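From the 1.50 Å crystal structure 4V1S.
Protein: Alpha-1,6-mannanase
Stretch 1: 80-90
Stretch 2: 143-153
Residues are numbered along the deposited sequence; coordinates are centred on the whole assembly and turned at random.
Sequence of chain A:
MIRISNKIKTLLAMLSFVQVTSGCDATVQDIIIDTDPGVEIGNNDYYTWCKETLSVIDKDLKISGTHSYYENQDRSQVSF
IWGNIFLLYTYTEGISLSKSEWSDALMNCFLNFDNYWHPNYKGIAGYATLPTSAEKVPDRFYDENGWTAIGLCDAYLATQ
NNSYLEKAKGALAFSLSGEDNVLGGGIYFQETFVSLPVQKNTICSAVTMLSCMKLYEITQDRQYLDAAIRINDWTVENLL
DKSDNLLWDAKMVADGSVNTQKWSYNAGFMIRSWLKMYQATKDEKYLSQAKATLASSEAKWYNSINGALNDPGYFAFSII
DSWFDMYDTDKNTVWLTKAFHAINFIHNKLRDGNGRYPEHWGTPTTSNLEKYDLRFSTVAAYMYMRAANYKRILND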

# COMPACT_ATOMS: atom_id res chain seq x y z
N PHE A 80 9.93 -11.50 2.24
CA PHE A 80 10.25 -10.17 1.80
C PHE A 80 9.40 -9.18 2.58
O PHE A 80 8.38 -9.52 3.15
CB PHE A 80 9.99 -10.01 0.31
CG PHE A 80 10.87 -10.87 -0.56
CD1 PHE A 80 12.21 -10.59 -0.70
CD2 PHE A 80 10.35 -11.96 -1.25
CE1 PHE A 80 13.03 -11.37 -1.48
CE2 PHE A 80 11.16 -12.74 -2.05
CZ PHE A 80 12.51 -12.44 -2.17
N ILE A 81 9.86 -7.93 2.62
CA ILE A 81 9.21 -6.94 3.46
C ILE A 81 7.73 -6.72 3.08
O ILE A 81 6.87 -6.47 3.96
CB ILE A 81 10.03 -5.63 3.49
CG1 ILE A 81 9.61 -4.76 4.66
CG2 ILE A 81 9.93 -4.86 2.18
CD1 ILE A 81 10.51 -3.55 4.85
N TRP A 82 7.43 -6.82 1.78
CA TRP A 82 6.10 -6.36 1.28
C TRP A 82 4.91 -6.97 2.05
O TRP A 82 4.03 -6.25 2.47
CB TRP A 82 6.00 -6.71 -0.21
CG TRP A 82 4.91 -6.05 -0.96
CD1 TRP A 82 3.90 -5.30 -0.47
CD2 TRP A 82 4.72 -6.15 -2.36
NE1 TRP A 82 3.08 -4.88 -1.51
CE2 TRP A 82 3.56 -5.40 -2.68
CE3 TRP A 82 5.40 -6.82 -3.38
CZ2 TRP A 82 3.08 -5.30 -3.97
CZ3 TRP A 82 4.94 -6.68 -4.68
CH2 TRP A 82 3.78 -5.95 -4.95
N GLY A 83 4.87 -8.29 2.21
CA GLY A 83 3.73 -8.92 2.87
C GLY A 83 3.55 -8.46 4.30
O GLY A 83 2.45 -8.39 4.79
N ASN A 84 4.67 -8.14 4.95
CA ASN A 84 4.64 -7.60 6.29
C ASN A 84 4.07 -6.21 6.36
O ASN A 84 3.54 -5.80 7.40
CB ASN A 84 6.06 -7.57 6.90
CG ASN A 84 6.66 -8.95 7.01
OD1 ASN A 84 6.39 -9.69 7.96
ND2 ASN A 84 7.39 -9.34 6.00
N ILE A 85 4.18 -5.45 5.27
CA ILE A 85 3.61 -4.09 5.23
C ILE A 85 2.10 -4.16 5.32
O ILE A 85 1.45 -3.34 5.99
CB ILE A 85 4.09 -3.33 3.96
CG1 ILE A 85 5.64 -3.24 3.96
CG2 ILE A 85 3.45 -1.96 3.86
CD1 ILE A 85 6.20 -2.62 2.69
N PHE A 86 1.47 -5.16 4.67
CA PHE A 86 0.04 -5.30 4.85
C PHE A 86 -0.35 -5.67 6.28
O PHE A 86 -1.38 -5.22 6.73
CB PHE A 86 -0.55 -6.30 3.88
CG PHE A 86 -0.49 -5.85 2.44
CD1 PHE A 86 -1.31 -4.83 1.99
CD2 PHE A 86 0.29 -6.54 1.49
CE1 PHE A 86 -1.31 -4.44 0.66
CE2 PHE A 86 0.30 -6.14 0.14
CZ PHE A 86 -0.51 -5.10 -0.26
N LEU A 87 0.48 -6.44 6.97
CA LEU A 87 0.20 -6.70 8.36
C LEU A 87 0.32 -5.40 9.16
O LEU A 87 -0.54 -5.08 9.96
CB LEU A 87 1.15 -7.78 8.93
CG LEU A 87 0.94 -9.19 8.43
CD1 LEU A 87 2.02 -10.09 8.97
CD2 LEU A 87 -0.44 -9.68 8.85
N LEU A 88 1.37 -4.61 8.90
CA LEU A 88 1.50 -3.31 9.56
C LEU A 88 0.24 -2.46 9.36
O LEU A 88 -0.29 -1.86 10.30
CB LEU A 88 2.72 -2.59 8.98
CG LEU A 88 3.02 -1.19 9.47
CD1 LEU A 88 3.37 -1.21 10.95
CD2 LEU A 88 4.16 -0.56 8.66
N TYR A 89 -0.23 -2.37 8.12
CA TYR A 89 -1.45 -1.61 7.80
C TYR A 89 -2.68 -2.16 8.57
O TYR A 89 -3.54 -1.41 9.03
CB TYR A 89 -1.75 -1.71 6.31
CG TYR A 89 -0.82 -1.02 5.35
CD1 TYR A 89 0.21 -0.17 5.77
CD2 TYR A 89 -0.99 -1.22 3.97
CE1 TYR A 89 1.07 0.42 4.83
CE2 TYR A 89 -0.18 -0.60 3.03
CZ TYR A 89 0.85 0.25 3.45
OH TYR A 89 1.64 0.90 2.49
N THR A 90 -2.74 -3.48 8.69
CA THR A 90 -3.87 -4.14 9.34
C THR A 90 -3.92 -3.82 10.82
O THR A 90 -4.95 -3.38 11.35
CB THR A 90 -3.82 -5.66 9.14
OG1 THR A 90 -3.82 -5.92 7.75
CG2 THR A 90 -4.99 -6.32 9.79
N ASP A 143 10.62 2.16 -3.43
CA ASP A 143 9.19 1.95 -3.25
C ASP A 143 8.85 1.27 -1.92
O ASP A 143 7.97 1.75 -1.21
CB ASP A 143 8.52 1.26 -4.45
CG ASP A 143 9.05 -0.13 -4.72
OD1 ASP A 143 10.18 -0.45 -4.28
OD2 ASP A 143 8.35 -0.92 -5.40
N GLU A 144 9.58 0.21 -1.57
CA GLU A 144 9.31 -0.51 -0.33
C GLU A 144 9.37 0.47 0.86
O GLU A 144 8.57 0.38 1.79
CB GLU A 144 10.29 -1.66 -0.10
CG GLU A 144 10.09 -2.81 -1.04
CD GLU A 144 11.10 -3.93 -0.88
OE1 GLU A 144 12.11 -3.75 -0.17
OE2 GLU A 144 10.90 -5.00 -1.55
N ASN A 145 10.34 1.38 0.81
CA ASN A 145 10.47 2.37 1.87
C ASN A 145 9.28 3.31 1.97
O ASN A 145 8.89 3.69 3.07
CB ASN A 145 11.83 3.11 1.81
CG ASN A 145 12.92 2.29 2.49
OD1 ASN A 145 13.20 2.48 3.66
ND2 ASN A 145 13.45 1.30 1.78
N GLY A 146 8.71 3.68 0.82
CA GLY A 146 7.51 4.51 0.77
C GLY A 146 6.26 3.82 1.24
O GLY A 146 5.49 4.36 2.03
N TRP A 147 6.06 2.58 0.80
CA TRP A 147 4.97 1.79 1.33
C TRP A 147 5.01 1.70 2.83
O TRP A 147 3.99 1.78 3.51
CB TRP A 147 5.05 0.35 0.79
CG TRP A 147 4.60 -0.01 -0.62
CD1 TRP A 147 5.30 0.14 -1.80
CD2 TRP A 147 3.41 -0.72 -0.95
NE1 TRP A 147 4.59 -0.41 -2.84
CE2 TRP A 147 3.44 -0.96 -2.35
CE3 TRP A 147 2.32 -1.19 -0.21
CZ2 TRP A 147 2.42 -1.68 -3.02
CZ3 TRP A 147 1.30 -1.87 -0.87
CH2 TRP A 147 1.37 -2.11 -2.26
N THR A 148 6.23 1.52 3.35
CA THR A 148 6.42 1.35 4.80
C THR A 148 6.20 2.67 5.53
O THR A 148 5.49 2.71 6.54
CB THR A 148 7.82 0.79 5.11
OG1 THR A 148 7.98 -0.47 4.43
CG2 THR A 148 8.02 0.60 6.58
N ALA A 149 6.74 3.77 4.97
CA ALA A 149 6.55 5.09 5.55
C ALA A 149 5.07 5.44 5.72
O ALA A 149 4.69 5.99 6.74
CB ALA A 149 7.26 6.15 4.71
N ILE A 150 4.25 5.11 4.74
CA ILE A 150 2.80 5.32 4.82
C ILE A 150 2.26 4.63 6.06
O ILE A 150 1.57 5.26 6.86
CB ILE A 150 2.13 4.80 3.54
CG1 ILE A 150 2.42 5.71 2.34
CG2 ILE A 150 0.62 4.72 3.71
CD1 ILE A 150 2.27 4.98 1.01
N GLY A 151 2.57 3.34 6.22
CA GLY A 151 2.07 2.56 7.37
C GLY A 151 2.57 3.15 8.69
O GLY A 151 1.80 3.23 9.66
N LEU A 152 3.85 3.55 8.74
CA LEU A 152 4.40 4.10 9.98
C LEU A 152 3.80 5.46 10.33
O LEU A 152 3.60 5.75 11.51
CB LEU A 152 5.93 4.15 9.93
CG LEU A 152 6.61 2.78 9.75
CD1 LEU A 152 8.10 2.98 9.49
CD2 LEU A 152 6.38 1.92 10.99
N CYS A 153 3.50 6.28 9.33
CA CYS A 153 2.78 7.53 9.58
C CYS A 153 1.43 7.22 10.20
O CYS A 153 1.03 7.85 11.19
CB CYS A 153 2.58 8.35 8.30
SG CYS A 153 4.03 9.15 7.62
O HOH W 1 9.17 -6.96 -0.66

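Helices that run side by side often pair large side chains on one with small residues on the other, and these two segments of an alpha-1,6-mannanase illustrate the principle. Both run in nearly the same direction, their axes inclined by 16° and approaching to 9.2 Å. The backbones draw closer along the register: the CA atoms of Trp82 and Glu144 are 6.9 Å apart, those of Ile85 and Thr148 6.1 Å, and those of Tyr89 and Gly151 5.5 Å.

Gly151 makes the tightest of these approaches possible. Tyr89 CE1 lies 3.5 Å from Gly151 CA, which meets the edge of the tyrosine ring, and Leu88 CD2 lies 4.0 Å from the same CA. A CB on Gly151 would point toward the first helix and clash with both side chains. Leu88 CD2 also reaches Leu152 CD2, at 4.1 Å, extending the apolar contact.

Elsewhere along the seam the pairing is large against large: Trp147 is a knob seated among Trp82, Ile85, Phe86 and Tyr89. The edge of Trp82 is directed at its face, with Trp82 NE1 3.3 Å from Trp147 CH2, while Trp147 turns its own edge toward the face of Phe86 in an offset arrangement. Ile85 CD1 packs against Trp147 CB at 3.7 Å. Tyr89 adds polarity to this apolar setting: its OH donates a hydrogen bond to Trp147 O over 2.7 Å. That carbonyl also receives a weak, 3.4 Å helical bond from Gly151 N; the carbonyl thus accepts from both.

Midway along, Thr148 OG1 donates to Glu144 O (2.8 Å), satisfying its hydroxyl within its own helix even as Ile85 CD1 approaches that OG1 to 3.3 Å. Toward the start of the pair, a water bridges the helices, accepting from Trp82 N at 3.0 Å and donating to Glu144 OE2 at 2.8 Å.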